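PDB 4GYI: Rio2 kinase from Chaetomium thermophilum, which is a RIO-family atypical kinase of pre-40S ribosomal subunit maturation that binds ADP and magnesium and carries a phosphoaspartate, consistent with ATPase activity. Local coordinates for residues I236-E241 with I250-I255; S209-L214 with C280-F285. All coordinates share one frame; numbering follows the deposited sequence.

Interaction 1: I236-E241 with I250-I255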
ATOM      1  N   ILE A 236       7.221   1.318  11.988  1.00 26.39           N
ATOM      2  CA  ILE A 236       7.663   0.307  12.930  1.00 35.75           C
ATOM      3  C   ILE A 236       6.591   0.169  13.998  1.00 31.99           C
ATOM      4  O   ILE A 236       6.241   1.133  14.687  1.00 35.24           O
ATOM      5  CB  ILE A 236       9.008   0.685  13.590  1.00 35.34           C
ATOM      6  CG1 ILE A 236      10.106   0.731  12.527  1.00 39.67           C
ATOM      7  CG2 ILE A 236       9.370  -0.323  14.685  1.00 25.39           C
ATOM      8  CD1 ILE A 236      11.262   1.654  12.870  1.00 33.33           C
ATOM      9  N   LEU A 237       6.057  -1.036  14.104  1.00 25.36           N
ATOM     10  CA  LEU A 237       5.052  -1.348  15.092  1.00 28.09           C
ATOM     11  C   LEU A 237       5.769  -2.101  16.194  1.00 25.65           C
ATOM     12  O   LEU A 237       6.700  -2.845  15.929  1.00 30.45           O
ATOM     13  CB  LEU A 237       3.939  -2.218  14.475  1.00 25.07           C
ATOM     14  CG  LEU A 237       3.193  -1.683  13.233  1.00 27.82           C
ATOM     15  CD1 LEU A 237       1.909  -2.462  12.960  1.00 24.60           C
ATOM     16  CD2 LEU A 237       2.867  -0.212  13.363  1.00 33.94           C
ATOM     17  N   ILE A 238       5.334  -1.895  17.431  1.00 23.75           N
ATOM     18  CA  ILE A 238       5.946  -2.542  18.569  1.00 32.32           C
ATOM     19  C   ILE A 238       4.938  -3.475  19.205  1.00 37.73           C
ATOM     20  O   ILE A 238       3.903  -3.024  19.688  1.00 34.75           O
ATOM     21  CB  ILE A 238       6.381  -1.513  19.624  1.00 36.93           C
ATOM     22  CG1 ILE A 238       7.387  -0.519  19.030  1.00 27.18           C
ATOM     23  CG2 ILE A 238       7.007  -2.224  20.817  1.00 36.22           C
ATOM     24  CD1 ILE A 238       8.616  -1.185  18.480  1.00 34.72           C
ATOM     25  N   ARG A 239       5.210  -4.778  19.173  1.00 33.04           N
ATOM     26  CA  ARG A 239       4.377  -5.715  19.920  1.00 42.25           C
ATOM     27  C   ARG A 239       4.902  -5.749  21.345  1.00 46.13           C
ATOM     28  O   ARG A 239       6.103  -5.914  21.557  1.00 43.95           O
ATOM     29  CB  ARG A 239       4.425  -7.124  19.322  1.00 42.98           C
ATOM     30  CG  ARG A 239       3.128  -7.898  19.534  1.00 54.55           C
ATOM     31  CD  ARG A 239       3.280  -9.410  19.405  1.00 54.11           C
ATOM     32  NE  ARG A 239       4.130  -9.828  18.291  1.00 61.09           N
ATOM     33  CZ  ARG A 239       3.690 -10.101  17.064  1.00 57.25           C
ATOM     34  NH1 ARG A 239       2.400  -9.997  16.774  1.00 54.52           N
ATOM     35  NH2 ARG A 239       4.543 -10.477  16.121  1.00 57.20           N
ATOM     36  N   GLU A 240       4.013  -5.571  22.319  1.00 46.06           N
ATOM     37  CA  GLU A 240       4.403  -5.596  23.724  1.00 47.20           C
ATOM     38  C   GLU A 240       3.944  -6.896  24.375  1.00 56.20           C
ATOM     39  O   GLU A 240       2.804  -7.321  24.184  1.00 62.31           O
ATOM     40  CB  GLU A 240       3.785  -4.418  24.473  1.00 52.21           C
ATOM     41  CG  GLU A 240       4.006  -3.055  23.837  1.00 73.88           C
ATOM     42  CD  GLU A 240       3.307  -1.929  24.600  1.00 86.98           C
ATOM     43  OE1 GLU A 240       2.793  -2.192  25.716  1.00 92.24           O
ATOM     44  OE2 GLU A 240       3.276  -0.784  24.085  1.00 80.67           O
ATOM     45  N   GLU A 241       4.822  -7.528  25.145  1.00 56.40           N
ATOM     46  CA  GLU A 241       4.449  -8.751  25.856  1.00 63.40           C
ATOM     47  C   GLU A 241       4.962  -8.761  27.289  1.00 60.48           C
ATOM     48  O   GLU A 241       6.147  -8.512  27.543  1.00 53.50           O
ATOM     49  CB  GLU A 241       4.952  -9.993  25.117  1.00 77.24           C
ATOM     50  CG  GLU A 241       4.293 -10.220  23.759  1.00 90.52           C
ATOM     51  CD  GLU A 241       5.153 -11.058  22.834  1.00101.04           C
ATOM     52  OE1 GLU A 241       6.099 -11.705  23.332  1.00105.42           O
ATOM     53  OE2 GLU A 241       4.892 -11.062  21.612  1.00102.89           O
ATOM     54  N   ILE A 250       8.517  -5.724  30.213  1.00 44.11           N
ATOM     55  CA  ILE A 250       7.784  -5.855  28.972  1.00 44.04           C
ATOM     56  C   ILE A 250       8.806  -6.096  27.884  1.00 55.88           C
ATOM     57  O   ILE A 250       9.732  -5.304  27.721  1.00 65.56           O
ATOM     58  CB  ILE A 250       7.010  -4.553  28.680  1.00 48.01           C
ATOM     59  CG1 ILE A 250       6.264  -4.093  29.944  1.00 58.09           C
ATOM     60  CG2 ILE A 250       6.068  -4.709  27.493  1.00 46.63           C
ATOM     61  CD1 ILE A 250       5.155  -5.023  30.392  1.00 55.86           C
ATOM     62  N   THR A 251       8.667  -7.199  27.155  1.00 58.55           N
ATOM     63  CA  THR A 251       9.510  -7.423  25.987  1.00 58.79           C
ATOM     64  C   THR A 251       8.869  -6.756  24.781  1.00 52.92           C
ATOM     65  O   THR A 251       7.651  -6.837  24.574  1.00 44.78           O
ATOM     66  CB  THR A 251       9.756  -8.917  25.701  1.00 60.27           C
ATOM     67  OG1 THR A 251       8.540  -9.533  25.266  1.00 72.12           O
ATOM     68  CG2 THR A 251      10.260  -9.621  26.943  1.00 56.49           C
ATOM     69  N   LEU A 252       9.698  -6.081  23.995  1.00 53.36           N
ATOM     70  CA  LEU A 252       9.217  -5.304  22.865  1.00 47.77           C
ATOM     71  C   LEU A 252       9.742  -5.895  21.569  1.00 43.29           C
ATOM     72  O   LEU A 252      10.934  -6.117  21.409  1.00 52.55           O
ATOM     73  CB  LEU A 252       9.637  -3.840  23.001  1.00 39.45           C
ATOM     74  CG  LEU A 252       9.299  -3.132  24.314  1.00 39.41           C
ATOM     75  CD1 LEU A 252       9.895  -1.736  24.340  1.00 42.12           C
ATOM     76  CD2 LEU A 252       7.804  -3.073  24.532  1.00 36.18           C
ATOM     77  N   THR A 253       8.829  -6.145  20.649  1.00 39.60           N
ATOM     78  CA  THR A 253       9.137  -6.826  19.418  1.00 42.29           C
ATOM     79  C   THR A 253       8.702  -5.935  18.268  1.00 35.88           C
ATOM     80  O   THR A 253       7.514  -5.626  18.133  1.00 42.59           O
ATOM     81  CB  THR A 253       8.356  -8.135  19.352  1.00 50.63           C
ATOM     82  OG1 THR A 253       8.787  -8.987  20.418  1.00 51.10           O
ATOM     83  CG2 THR A 253       8.584  -8.826  18.028  1.00 58.62           C
ATOM     84  N   PRO A 254       9.667  -5.490  17.448  1.00 35.60           N
ATOM     85  CA  PRO A 254       9.305  -4.589  16.351  1.00 32.39           C
ATOM     86  C   PRO A 254       8.825  -5.358  15.130  1.00 31.83           C
ATOM     87  O   PRO A 254       9.331  -6.443  14.825  1.00 33.05           O
ATOM     88  CB  PRO A 254      10.615  -3.860  16.055  1.00 35.28           C
ATOM     89  CG  PRO A 254      11.664  -4.863  16.429  1.00 40.79           C
ATOM     90  CD  PRO A 254      11.126  -5.618  17.602  1.00 38.22           C
ATOM     91  N   ILE A 255       7.839  -4.785  14.454  1.00 30.75           N
ATOM     92  CA  ILE A 255       7.295  -5.326  13.220  1.00 27.65           C
ATOM     93  C   ILE A 255       7.363  -4.200  12.195  1.00 27.14           C
ATOM     94  O   ILE A 255       7.064  -3.053  12.507  1.00 28.56           O
ATOM     95  CB  ILE A 255       5.833  -5.805  13.409  1.00 26.18           C
ATOM     96  CG1 ILE A 255       5.797  -7.062  14.279  1.00 42.48           C
ATOM     97  CG2 ILE A 255       5.211  -6.160  12.089  1.00 33.98           C
ATOM     98  CD1 ILE A 255       5.151  -6.855  15.628  1.00 50.49           C
TER
HETATM   99  O   HOH W   1       7.135  -8.430  22.339  1.00 45.83           O
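I255 reaches over one face of the R239 guanidinium, its CD1 lying 3.7 Å from R239 NH2 and offset toward the rim. The same CD1 packs on R239 CB, at 3.8 Å. R239 bends at chi3 (-42°), which brings NE to 4.1 Å from I255 CD1. R239 NH1 forms a salt bridge with D194, and NE makes only a long one with E241 OE2. On the other face of the hairpin, I238 CG2 meets L252 CB at 3.8 Å, while I238 CD1 packs against P254 CB at 4.1 Å. The backbones pair as antiparallel strands. L237 and I255 bond in both directions, with L237 N 2.8 Å from I255 O. R239 with T253 and E241 with T251 repeat the pattern. A water donates to R239 O and T251 O, and lies 2.6 Å from T253 OG1, to which it is also bonded. It thus ties both strands together. This is the beta hairpin after the magnesium ligand N235, and L237 touches the bound ADP. Strand 236-242 is central in a small antiparallel sheet, with 196-197 on its other flank. Helix 207-223 covers the face of I236, I238 and P254 through L210 and L214.

Interaction 2: S209-L214 with C280-F285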
ATOM      1  N   SER A 209      18.400  -1.774  23.777  1.00 51.59           N
ATOM      2  CA  SER A 209      18.007  -3.066  23.225  1.00 46.52           C
ATOM      3  C   SER A 209      17.134  -2.889  22.004  1.00 44.07           C
ATOM      4  O   SER A 209      17.326  -3.557  20.996  1.00 44.45           O
ATOM      5  CB  SER A 209      17.231  -3.881  24.257  1.00 59.16           C
ATOM      6  OG  SER A 209      18.100  -4.389  25.252  1.00 82.12           O
ATOM      7  N   LEU A 210      16.148  -2.008  22.112  1.00 44.64           N
ATOM      8  CA  LEU A 210      15.240  -1.778  20.999  1.00 39.70           C
ATOM      9  C   LEU A 210      16.015  -1.187  19.813  1.00 37.17           C
ATOM     10  O   LEU A 210      15.839  -1.623  18.678  1.00 36.38           O
ATOM     11  CB  LEU A 210      14.068  -0.885  21.421  1.00 31.33           C
ATOM     12  CG  LEU A 210      13.077  -0.491  20.316  1.00 41.14           C
ATOM     13  CD1 LEU A 210      12.452  -1.727  19.662  1.00 42.86           C
ATOM     14  CD2 LEU A 210      11.998   0.464  20.839  1.00 38.14           C
ATOM     15  N   TYR A 211      16.879  -0.211  20.096  1.00 34.79           N
ATOM     16  CA  TYR A 211      17.736   0.382  19.083  1.00 34.58           C
ATOM     17  C   TYR A 211      18.559  -0.681  18.375  1.00 36.71           C
ATOM     18  O   TYR A 211      18.601  -0.720  17.146  1.00 41.08           O
ATOM     19  CB  TYR A 211      18.656   1.421  19.705  1.00 45.17           C
ATOM     20  CG  TYR A 211      19.669   2.026  18.749  1.00 45.91           C
ATOM     21  CD1 TYR A 211      19.343   3.124  17.967  1.00 44.16           C
ATOM     22  CD2 TYR A 211      20.956   1.510  18.647  1.00 44.88           C
ATOM     23  CE1 TYR A 211      20.270   3.693  17.111  1.00 44.36           C
ATOM     24  CE2 TYR A 211      21.891   2.075  17.793  1.00 44.83           C
ATOM     25  CZ  TYR A 211      21.540   3.163  17.035  1.00 44.39           C
ATOM     26  OH  TYR A 211      22.452   3.726  16.189  1.00 56.37           O
ATOM     27  N   ALA A 212      19.184  -1.562  19.150  1.00 33.12           N
ATOM     28  CA  ALA A 212      19.972  -2.652  18.574  1.00 42.38           C
ATOM     29  C   ALA A 212      19.120  -3.571  17.716  1.00 44.46           C
ATOM     30  O   ALA A 212      19.562  -4.038  16.668  1.00 47.09           O
ATOM     31  CB  ALA A 212      20.643  -3.442  19.659  1.00 45.88           C
ATOM     32  N   ASP A 213      17.893  -3.837  18.155  1.00 36.22           N
ATOM     33  CA  ASP A 213      16.982  -4.632  17.339  1.00 38.86           C
ATOM     34  C   ASP A 213      16.634  -3.945  15.984  1.00 32.66           C
ATOM     35  O   ASP A 213      16.659  -4.577  14.927  1.00 37.31           O
ATOM     36  CB  ASP A 213      15.729  -5.026  18.142  1.00 38.62           C
ATOM     37  CG  ASP A 213      15.999  -6.162  19.145  1.00 53.51           C
ATOM     38  OD1 ASP A 213      17.183  -6.519  19.371  1.00 61.06           O
ATOM     39  OD2 ASP A 213      15.024  -6.700  19.715  1.00 61.88           O
ATOM     40  N   LEU A 214      16.344  -2.653  16.013  1.00 35.54           N
ATOM     41  CA  LEU A 214      16.016  -1.929  14.779  1.00 27.53           C
ATOM     42  C   LEU A 214      17.197  -1.881  13.815  1.00 32.97           C
ATOM     43  O   LEU A 214      17.031  -2.053  12.602  1.00 34.03           O
ATOM     44  CB  LEU A 214      15.525  -0.522  15.107  1.00 29.24           C
ATOM     45  CG  LEU A 214      14.242  -0.541  15.947  1.00 38.00           C
ATOM     46  CD1 LEU A 214      13.864   0.846  16.394  1.00 31.94           C
ATOM     47  CD2 LEU A 214      13.089  -1.198  15.174  1.00 31.16           C
ATOM     48  N   CYS A 280      17.175   8.329  10.585  1.00 35.44           N
ATOM     49  CA  CYS A 280      15.808   8.457  11.105  1.00 38.88           C
ATOM     50  C   CYS A 280      15.660   7.784  12.469  1.00 41.10           C
ATOM     51  O   CYS A 280      15.099   8.366  13.404  1.00 40.63           O
ATOM     52  CB  CYS A 280      14.772   7.871  10.137  1.00 39.94           C
ATOM     53  SG  CYS A 280      14.135   9.064   8.952  1.00 72.30           S
ATOM     54  N   ILE A 281      16.160   6.558  12.559  1.00 34.67           N
ATOM     55  CA  ILE A 281      16.186   5.816  13.814  1.00 36.84           C
ATOM     56  C   ILE A 281      16.973   6.560  14.909  1.00 41.42           C
ATOM     57  O   ILE A 281      16.458   6.775  16.013  1.00 43.45           O
ATOM     58  CB  ILE A 281      16.778   4.413  13.604  1.00 37.80           C
ATOM     59  CG1 ILE A 281      15.857   3.581  12.701  1.00 37.83           C
ATOM     60  CG2 ILE A 281      17.013   3.720  14.928  1.00 38.04           C
ATOM     61  CD1 ILE A 281      14.416   3.615  13.122  1.00 40.81           C
ATOM     62  N   LYS A 282      18.208   6.963  14.603  1.00 29.21           N
ATOM     63  CA  LYS A 282      19.025   7.693  15.575  1.00 36.27           C
ATOM     64  C   LYS A 282      18.321   8.967  16.040  1.00 42.74           C
ATOM     65  O   LYS A 282      18.244   9.231  17.239  1.00 43.17           O
ATOM     66  CB  LYS A 282      20.400   8.056  14.995  1.00 35.54           C
ATOM     67  CG  LYS A 282      21.298   6.858  14.754  1.00 36.84           C
ATOM     68  CD  LYS A 282      22.688   7.308  14.270  1.00 46.26           C
ATOM     69  CE  LYS A 282      23.546   6.108  13.882  1.00 48.18           C
ATOM     70  NZ  LYS A 282      24.919   6.438  13.399  1.00 48.69           N
ATOM     71  N   ARG A 283      17.816   9.758  15.094  1.00 36.94           N
ATOM     72  CA  ARG A 283      17.078  10.978  15.440  1.00 43.13           C
ATOM     73  C   ARG A 283      15.958  10.679  16.436  1.00 45.07           C
ATOM     74  O   ARG A 283      15.883  11.303  17.491  1.00 48.07           O
ATOM     75  CB  ARG A 283      16.477  11.634  14.201  1.00 55.46           C
ATOM     76  CG  ARG A 283      17.311  12.735  13.573  1.00 74.97           C
ATOM     77  CD  ARG A 283      16.467  13.478  12.541  1.00 89.01           C
ATOM     78  NE  ARG A 283      15.166  13.840  13.098  1.00 99.77           N
ATOM     79  CZ  ARG A 283      14.795  15.081  13.396  1.00109.52           C
ATOM     80  NH1 ARG A 283      15.618  16.096  13.168  1.00114.80           N
ATOM     81  NH2 ARG A 283      13.594  15.311  13.910  1.00110.84           N
ATOM     82  N   PHE A 284      15.102   9.716  16.098  1.00 37.23           N
ATOM     83  CA  PHE A 284      13.993   9.358  16.968  1.00 39.51           C
ATOM     84  C   PHE A 284      14.467   8.959  18.369  1.00 38.76           C
ATOM     85  O   PHE A 284      13.975   9.477  19.372  1.00 42.66           O
ATOM     86  CB  PHE A 284      13.138   8.243  16.361  1.00 33.61           C
ATOM     87  CG  PHE A 284      12.032   7.793  17.265  1.00 34.06           C
ATOM     88  CD1 PHE A 284      10.890   8.567  17.415  1.00 35.47           C
ATOM     89  CD2 PHE A 284      12.154   6.619  18.001  1.00 36.03           C
ATOM     90  CE1 PHE A 284       9.864   8.165  18.260  1.00 33.86           C
ATOM     91  CE2 PHE A 284      11.153   6.213  18.857  1.00 34.91           C
ATOM     92  CZ  PHE A 284       9.992   6.979  18.977  1.00 32.53           C
ATOM     93  N   PHE A 285      15.450   8.071  18.430  1.00 39.16           N
ATOM     94  CA  PHE A 285      15.999   7.642  19.708  1.00 43.25           C
ATOM     95  C   PHE A 285      16.661   8.762  20.482  1.00 45.77           C
ATOM     96  O   PHE A 285      16.782   8.694  21.696  1.00 45.61           O
ATOM     97  CB  PHE A 285      16.948   6.466  19.530  1.00 37.68           C
ATOM     98  CG  PHE A 285      16.237   5.154  19.500  1.00 39.14           C
ATOM     99  CD1 PHE A 285      16.349   4.267  20.546  1.00 43.55           C
ATOM    100  CD2 PHE A 285      15.393   4.840  18.447  1.00 39.71           C
ATOM    101  CE1 PHE A 285      15.661   3.065  20.523  1.00 43.11           C
ATOM    102  CE2 PHE A 285      14.712   3.643  18.420  1.00 36.28           C
ATOM    103  CZ  PHE A 285      14.842   2.758  19.458  1.00 33.40           C
TER
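Y211 and F285 bury the most surface and meet as a T-shaped (edge-to-face) pair, the edge of Y211 toward the face of F285. The centroids are 5.5 Å apart and the planes stand at 68°. Y211 CD1 lies above the F285 ring, offset toward its rim. Y211 CB also touches F285 CE1, at 3.5 Å. The tyrosine CG is anti to the backbone N (chi1 176°), and the ring runs on to I281 and K282. I281 CG2 sits 3.9 Å from both CD1 and CE1 of Y211. K282 lays its extended chain by the hydroxyl, with CE 3.5 Å from Y211 OH, and its NZ bonds to the G297 carbonyl. L210 CG meets the edge of the F285 ring, in its plane, and L214 CD1 packs on F285 CE2 at 3.6 Å. An alanine at F285 removes the face that the Y211 edge meets and would probably open a gap beside L210 and L214. Segments 209-214 and 280-285 run nearly antiparallel (169°), their axes 11.0 Å apart at closest approach. F291 and F289 extend the aromatic cluster. Helices 207-223 and 270-289 belong to the C-terminal lobe of the kinase fold, and L210, L214 and I281 also touch strand 236-242.

Interaction 2 lies in the core, while interaction 1 runs from the core to the surface. The hairpin 236-241/250-255 is held by backbone hydrogen bonds. One end is buried near the nucleotide, and the other carries exposed glutamates and a threonine. The helix pair 209-214/280-285 relies on apolar and aromatic side chains instead. Both strands of the hairpin lie in sequence between the two helices. The two contacts share no segment, but they touch. I236 CD1 meets I281 CD1 at 3.7 Å, and P254 CB meets L214 CD2 at 3.7 Å. I238 also reaches L210. One apolar layer of the RIO domain therefore joins the hairpin to both helices.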